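Local coordinates for endoglucanase A (Clostridium acetobutylicum, PDB 3IK2), which probably hydrolyses internal beta-1,4-glucosidic bonds in cellulose and related glucans, as a glycoside hydrolase family 44 endoglucanase built round a TIM-like barrel, at residues P181-W184 / P185-H188; Q25-S28 / N29-V32. All blocks are in the same frame, centred on the assembly; numbering follows the deposited sequence.

Overall arrangement
Both interactions are local contacts in loops of the parallel eight-stranded barrel, interaction 1 including the short helix 184-187, and they do not touch: their centres lie about 29 Å apart and their nearest atoms about 14 Å. Interaction 2 (25-32) comes first in the chain, in the link from strand 22-23 to strand 34-37, which contains no helix. Interaction 1 (181-188) follows the fourth strand, 174-177, near whose C-terminal end family 44 enzymes are expected to carry their acid/base glutamate. A glycerol sits about 3 Å from the N29 side chain and an acetate about 6 Å from that of P185, both probably from the crystallisation liquor. Neither segment pair supplies a ligand to the calcium ion, which E48, D144, D147 and S149 bind.

Interaction 1. Residues P181-W184 / P185-H188; sequences PSLW and PSTH
L183 O and T187 N make a nearly straight backbone bond, 2.8 Å long with an N-H...O angle of 167°. The same oxygen takes a second, weak bond from S186 N at 3.1 Å. One residue on, H188 N donates to W184 O at 2.7 Å, but this bond is bent (135°).

Together these bonds define a single short helix, 184-187, entered from a 3-10 turn at 181-183 that W184 N closes onto P181 O (3.1 Å). P185 suits the first turn, since a residue there needs no N-H for helix bonding, and H188 is where the chain leaves helical geometry. The whole unit belongs to the loop after the fourth barrel strand, 174-177.

Side-chain contacts are mostly van der Waals. P185 CD lies 3.5 Å from W184 CB, while the indole swings back under the 3-10 turn, with P181 CA 3.5 Å above the centre of one ring face. L183 CB comes within 3.7 Å of the hydroxyl oxygen T187 OG1. With its CG2 anti to the backbone N, T187 lays that methyl over one face of the H188 imidazole, toward the rim.

Polar ring atoms are tied to neighbouring parts of the chain: W184 NE1 is bonded to D178 OD1, and H188 NE2 to N40 O. The W184 and H192 rings meet with their planes at about 50°, and W184 also touches E200 and K204 of helix 198-215.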
ATOM      1  N   PRO A 181       6.630 -13.658   3.007  1.00  6.06           N
ATOM      2  CA  PRO A 181       7.203 -15.001   2.917  1.00  5.92           C
ATOM      3  C   PRO A 181       8.340 -15.311   3.922  1.00  6.40           C
ATOM      4  O   PRO A 181       8.442 -16.457   4.392  1.00  6.02           O
ATOM      5  CB  PRO A 181       7.689 -15.073   1.462  1.00  5.06           C
ATOM      6  CG  PRO A 181       7.882 -13.666   1.074  1.00  4.77           C
ATOM      7  CD  PRO A 181       6.813 -12.904   1.751  1.00  4.77           C
ATOM      8  N   SER A 182       9.185 -14.327   4.248  1.00  6.81           N
ATOM      9  CA  SER A 182      10.241 -14.557   5.239  1.00  6.86           C
ATOM     10  C   SER A 182       9.659 -14.691   6.660  1.00  8.27           C
ATOM     11  O   SER A 182      10.339 -15.154   7.582  1.00  8.45           O
ATOM     12  CB  SER A 182      11.332 -13.469   5.159  1.00  7.24           C
ATOM     13  OG  SER A 182      10.972 -12.265   5.823  1.00  6.22           O
ATOM     14  N   LEU A 183       8.388 -14.304   6.836  1.00  8.12           N
ATOM     15  CA  LEU A 183       7.716 -14.534   8.099  1.00  8.11           C
ATOM     16  C   LEU A 183       6.864 -15.802   8.105  1.00  7.68           C
ATOM     17  O   LEU A 183       6.208 -16.071   9.075  1.00  7.84           O
ATOM     18  CB  LEU A 183       6.851 -13.320   8.482  1.00  8.75           C
ATOM     19  CG  LEU A 183       7.617 -12.051   8.814  1.00  7.99           C
ATOM     20  CD1 LEU A 183       6.663 -10.992   9.429  1.00  8.43           C
ATOM     21  CD2 LEU A 183       8.776 -12.386   9.744  1.00  7.26           C
ATOM     22  N   TRP A 184       6.879 -16.591   7.039  1.00  8.01           N
ATOM     23  CA  TRP A 184       6.059 -17.813   7.032  1.00  8.17           C
ATOM     24  C   TRP A 184       6.286 -18.692   8.258  1.00  8.39           C
ATOM     25  O   TRP A 184       5.318 -19.165   8.813  1.00  8.78           O
ATOM     26  CB  TRP A 184       6.261 -18.645   5.769  1.00  6.51           C
ATOM     27  CG  TRP A 184       5.571 -18.113   4.556  1.00  6.74           C
ATOM     28  CD1 TRP A 184       4.481 -17.271   4.515  1.00  4.73           C
ATOM     29  CD2 TRP A 184       5.913 -18.388   3.197  1.00  3.22           C
ATOM     30  NE1 TRP A 184       4.141 -16.993   3.218  1.00  3.89           N
ATOM     31  CE2 TRP A 184       4.990 -17.678   2.381  1.00  5.68           C
ATOM     32  CE3 TRP A 184       6.916 -19.144   2.586  1.00  3.59           C
ATOM     33  CZ2 TRP A 184       5.036 -17.717   0.978  1.00  3.01           C
ATOM     34  CZ3 TRP A 184       6.974 -19.163   1.173  1.00  4.53           C
ATOM     35  CH2 TRP A 184       6.043 -18.458   0.400  1.00  4.35           C
ATOM     36  N   PRO A 185       7.561 -18.932   8.671  1.00  9.12           N
ATOM     37  CA  PRO A 185       7.803 -19.812   9.838  1.00  8.87           C
ATOM     38  C   PRO A 185       7.329 -19.266  11.184  1.00  8.97           C
ATOM     39  O   PRO A 185       7.065 -20.052  12.095  1.00  9.11           O
ATOM     40  CB  PRO A 185       9.337 -19.979   9.852  1.00  8.61           C
ATOM     41  CG  PRO A 185       9.853 -18.748   9.181  1.00 10.18           C
ATOM     42  CD  PRO A 185       8.833 -18.440   8.094  1.00  8.87           C
ATOM     43  N   SER A 186       7.251 -17.946  11.341  1.00  9.64           N
ATOM     44  CA  SER A 186       6.817 -17.401  12.624  1.00  9.52           C
ATOM     45  C   SER A 186       5.362 -16.977  12.626  1.00  9.19           C
ATOM     46  O   SER A 186       4.726 -16.996  13.665  1.00  9.97           O
ATOM     47  CB  SER A 186       7.724 -16.272  13.090  1.00  9.89           C
ATOM     48  OG  SER A 186       7.826 -15.314  12.093  1.00 11.07           O
ATOM     49  N   THR A 187       4.848 -16.566  11.468  1.00  8.73           N
ATOM     50  CA  THR A 187       3.434 -16.293  11.321  1.00  8.10           C
ATOM     51  C   THR A 187       2.639 -17.606  11.106  1.00  7.83           C
ATOM     52  O   THR A 187       1.544 -17.787  11.701  1.00  7.42           O
ATOM     53  CB  THR A 187       3.159 -15.314  10.167  1.00  8.01           C
ATOM     54  OG1 THR A 187       3.811 -14.070  10.428  1.00  7.64           O
ATOM     55  CG2 THR A 187       1.630 -15.053  10.020  1.00  7.52           C
ATOM     56  N   HIS A 188       3.191 -18.482  10.262  1.00  6.83           N
ATOM     57  CA  HIS A 188       2.564 -19.762   9.875  1.00  7.50           C
ATOM     58  C   HIS A 188       3.444 -21.015  10.106  1.00  8.36           C
ATOM     59  O   HIS A 188       3.684 -21.790   9.147  1.00  8.41           O
ATOM     60  CB  HIS A 188       2.109 -19.718   8.396  1.00  6.51           C
ATOM     61  CG  HIS A 188       1.052 -18.690   8.126  1.00  5.45           C
ATOM     62  ND1 HIS A 188      -0.238 -18.802   8.611  1.00  4.91           N
ATOM     63  CD2 HIS A 188       1.109 -17.510   7.476  1.00  3.99           C
ATOM     64  CE1 HIS A 188      -0.940 -17.751   8.229  1.00  7.55           C
ATOM     65  NE2 HIS A 188      -0.147 -16.956   7.532  1.00  6.49           N
TER

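Interaction 2. Residues Q25-S28 / N29-V32; sequences QDFS and NAKV
F27 packs its side chain against A30 and V32, the residues that follow the bend at S28 and N29. Its CB begins the contact, 3.6 Å from A30 CB. With CG anti to the carbonyl carbon (chi1 -62°), the ring keeps close to that methyl: CG lies 3.8 Å from A30 CB, and CD1 3.7 Å from it, an oblique approach. Further out, CD1 and CE1 share one partner, the CG1 methyl of V32, which comes in at the ring edge, in its plane, 3.6 Å from CD1. Over the middle of one face stands the backbone oxygen of Q25, 3.9 Å above the plane. Beyond the loop the ring meets that of F399, the two planes at about 50°, and touches V395 of helix 393-403.

The loop joins the first barrel strand, 22-23, to the second, 34-37, without a helix between them, and leans on helix 393-403, which follows the eighth strand. Q396 and N400 each use both ends of their side-chain amide on it: Q396 binds S28 OG and N29 N, and N400 binds N29 O and K31 N. A water bridges the bend, donating to F27 O at 2.9 Å and weakly accepting from A30 N.

Side chains therefore meet within the turn through carbon alone, while several backbone polar atoms round the bend, F27 O, N29 N, N29 O and K31 N, are met by the water or by Q396 and N400, which implies a shape held partly from outside.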
ATOM      1  N   GLN A  25      -8.802  -2.172   4.234  1.00  6.38           N
ATOM      2  CA  GLN A  25      -9.974  -2.148   5.094  1.00  7.12           C
ATOM      3  C   GLN A  25     -10.844  -0.997   4.666  1.00  6.80           C
ATOM      4  O   GLN A  25     -10.386   0.138   4.590  1.00  6.59           O
ATOM      5  CB  GLN A  25      -9.621  -2.038   6.612  1.00  7.79           C
ATOM      6  CG  GLN A  25      -9.037  -3.331   7.252  1.00  7.98           C
ATOM      7  CD  GLN A  25      -7.549  -3.481   6.974  1.00  8.37           C
ATOM      8  OE1 GLN A  25      -6.844  -2.490   6.761  1.00  9.79           O
ATOM      9  NE2 GLN A  25      -7.074  -4.721   6.926  1.00  8.43           N
ATOM     10  N   ASP A  26     -12.111  -1.297   4.393  1.00  6.16           N
ATOM     11  CA  ASP A  26     -13.058  -0.248   4.037  1.00  6.81           C
ATOM     12  C   ASP A  26     -13.293   0.805   5.123  1.00  5.97           C
ATOM     13  O   ASP A  26     -13.359   0.496   6.289  1.00  5.16           O
ATOM     14  CB  ASP A  26     -14.381  -0.844   3.571  1.00  6.26           C
ATOM     15  CG  ASP A  26     -14.259  -1.475   2.200  1.00 10.22           C
ATOM     16  OD1 ASP A  26     -13.543  -0.896   1.321  1.00 12.27           O
ATOM     17  OD2 ASP A  26     -14.839  -2.562   2.025  1.00 11.19           O
ATOM     18  N   PHE A  27     -13.470   2.037   4.668  1.00  6.69           N
ATOM     19  CA  PHE A  27     -13.754   3.187   5.496  1.00  6.77           C
ATOM     20  C   PHE A  27     -15.223   3.516   5.497  1.00  7.83           C
ATOM     21  O   PHE A  27     -15.903   3.438   4.452  1.00  8.37           O
ATOM     22  CB  PHE A  27     -12.992   4.371   4.953  1.00  6.00           C
ATOM     23  CG  PHE A  27     -11.498   4.192   4.986  1.00  6.95           C
ATOM     24  CD1 PHE A  27     -10.744   4.294   3.812  1.00  5.83           C
ATOM     25  CD2 PHE A  27     -10.844   3.942   6.192  1.00  6.58           C
ATOM     26  CE1 PHE A  27      -9.355   4.177   3.838  1.00  4.68           C
ATOM     27  CE2 PHE A  27      -9.445   3.797   6.233  1.00  5.22           C
ATOM     28  CZ  PHE A  27      -8.706   3.916   5.049  1.00  4.73           C
ATOM     29  N   SER A  28     -15.729   3.881   6.670  1.00  8.52           N
ATOM     30  CA  SER A  28     -17.141   4.277   6.788  1.00  9.61           C
ATOM     31  C   SER A  28     -17.443   5.464   5.875  1.00  9.77           C
ATOM     32  O   SER A  28     -18.500   5.501   5.240  1.00 10.27           O
ATOM     33  CB  SER A  28     -17.534   4.579   8.261  1.00  9.69           C
ATOM     34  OG  SER A  28     -16.620   5.523   8.826  1.00 10.06           O
ATOM     35  N   ASN A  29     -16.527   6.431   5.799  1.00  9.99           N
ATOM     36  CA  ASN A  29     -16.730   7.594   4.908  1.00 10.70           C
ATOM     37  C   ASN A  29     -15.450   8.221   4.310  1.00  9.05           C
ATOM     38  O   ASN A  29     -15.125   9.374   4.574  1.00  8.47           O
ATOM     39  CB  ASN A  29     -17.575   8.667   5.610  1.00 11.85           C
ATOM     40  CG  ASN A  29     -18.061   9.741   4.654  1.00 17.70           C
ATOM     41  OD1 ASN A  29     -18.146   9.524   3.428  1.00 24.65           O
ATOM     42  ND2 ASN A  29     -18.376  10.914   5.198  1.00 23.54           N
ATOM     43  N   ALA A  30     -14.725   7.451   3.508  1.00  8.06           N
ATOM     44  CA  ALA A  30     -13.524   7.955   2.864  1.00  7.66           C
ATOM     45  C   ALA A  30     -13.381   7.350   1.481  1.00  8.32           C
ATOM     46  O   ALA A  30     -13.501   6.123   1.301  1.00  7.82           O
ATOM     47  CB  ALA A  30     -12.294   7.682   3.696  1.00  7.23           C
ATOM     48  N   LYS A  31     -13.146   8.248   0.517  1.00  8.80           N
ATOM     49  CA  LYS A  31     -12.904   7.919  -0.894  1.00  8.41           C
ATOM     50  C   LYS A  31     -11.619   7.123  -1.135  1.00  7.34           C
ATOM     51  O   LYS A  31     -10.497   7.621  -0.907  1.00  7.27           O
ATOM     52  CB  LYS A  31     -12.854   9.223  -1.727  1.00  8.29           C
ATOM     53  CG  LYS A  31     -12.785   8.984  -3.242  1.00 10.45           C
ATOM     54  CD  LYS A  31     -14.044   8.338  -3.733  1.00 13.33           C
ATOM     55  CE  LYS A  31     -13.865   7.731  -5.096  1.00 17.70           C
ATOM     56  NZ  LYS A  31     -14.063   8.736  -6.140  1.00 21.95           N
ATOM     57  N   VAL A  32     -11.765   5.902  -1.646  1.00  7.01           N
ATOM     58  CA  VAL A  32     -10.584   5.131  -2.077  1.00  6.49           C
ATOM     59  C   VAL A  32     -10.598   4.774  -3.552  1.00  6.53           C
ATOM     60  O   VAL A  32     -11.646   4.770  -4.174  1.00  6.22           O
ATOM     61  CB  VAL A  32     -10.351   3.848  -1.217  1.00  6.69           C
ATOM     62  CG1 VAL A  32     -10.102   4.208   0.255  1.00  4.38           C
ATOM     63  CG2 VAL A  32     -11.505   2.863  -1.396  1.00  5.46           C
TER
HETATM   64  O   HOH W   1     -16.575   5.074   2.116  1.00 24.93           O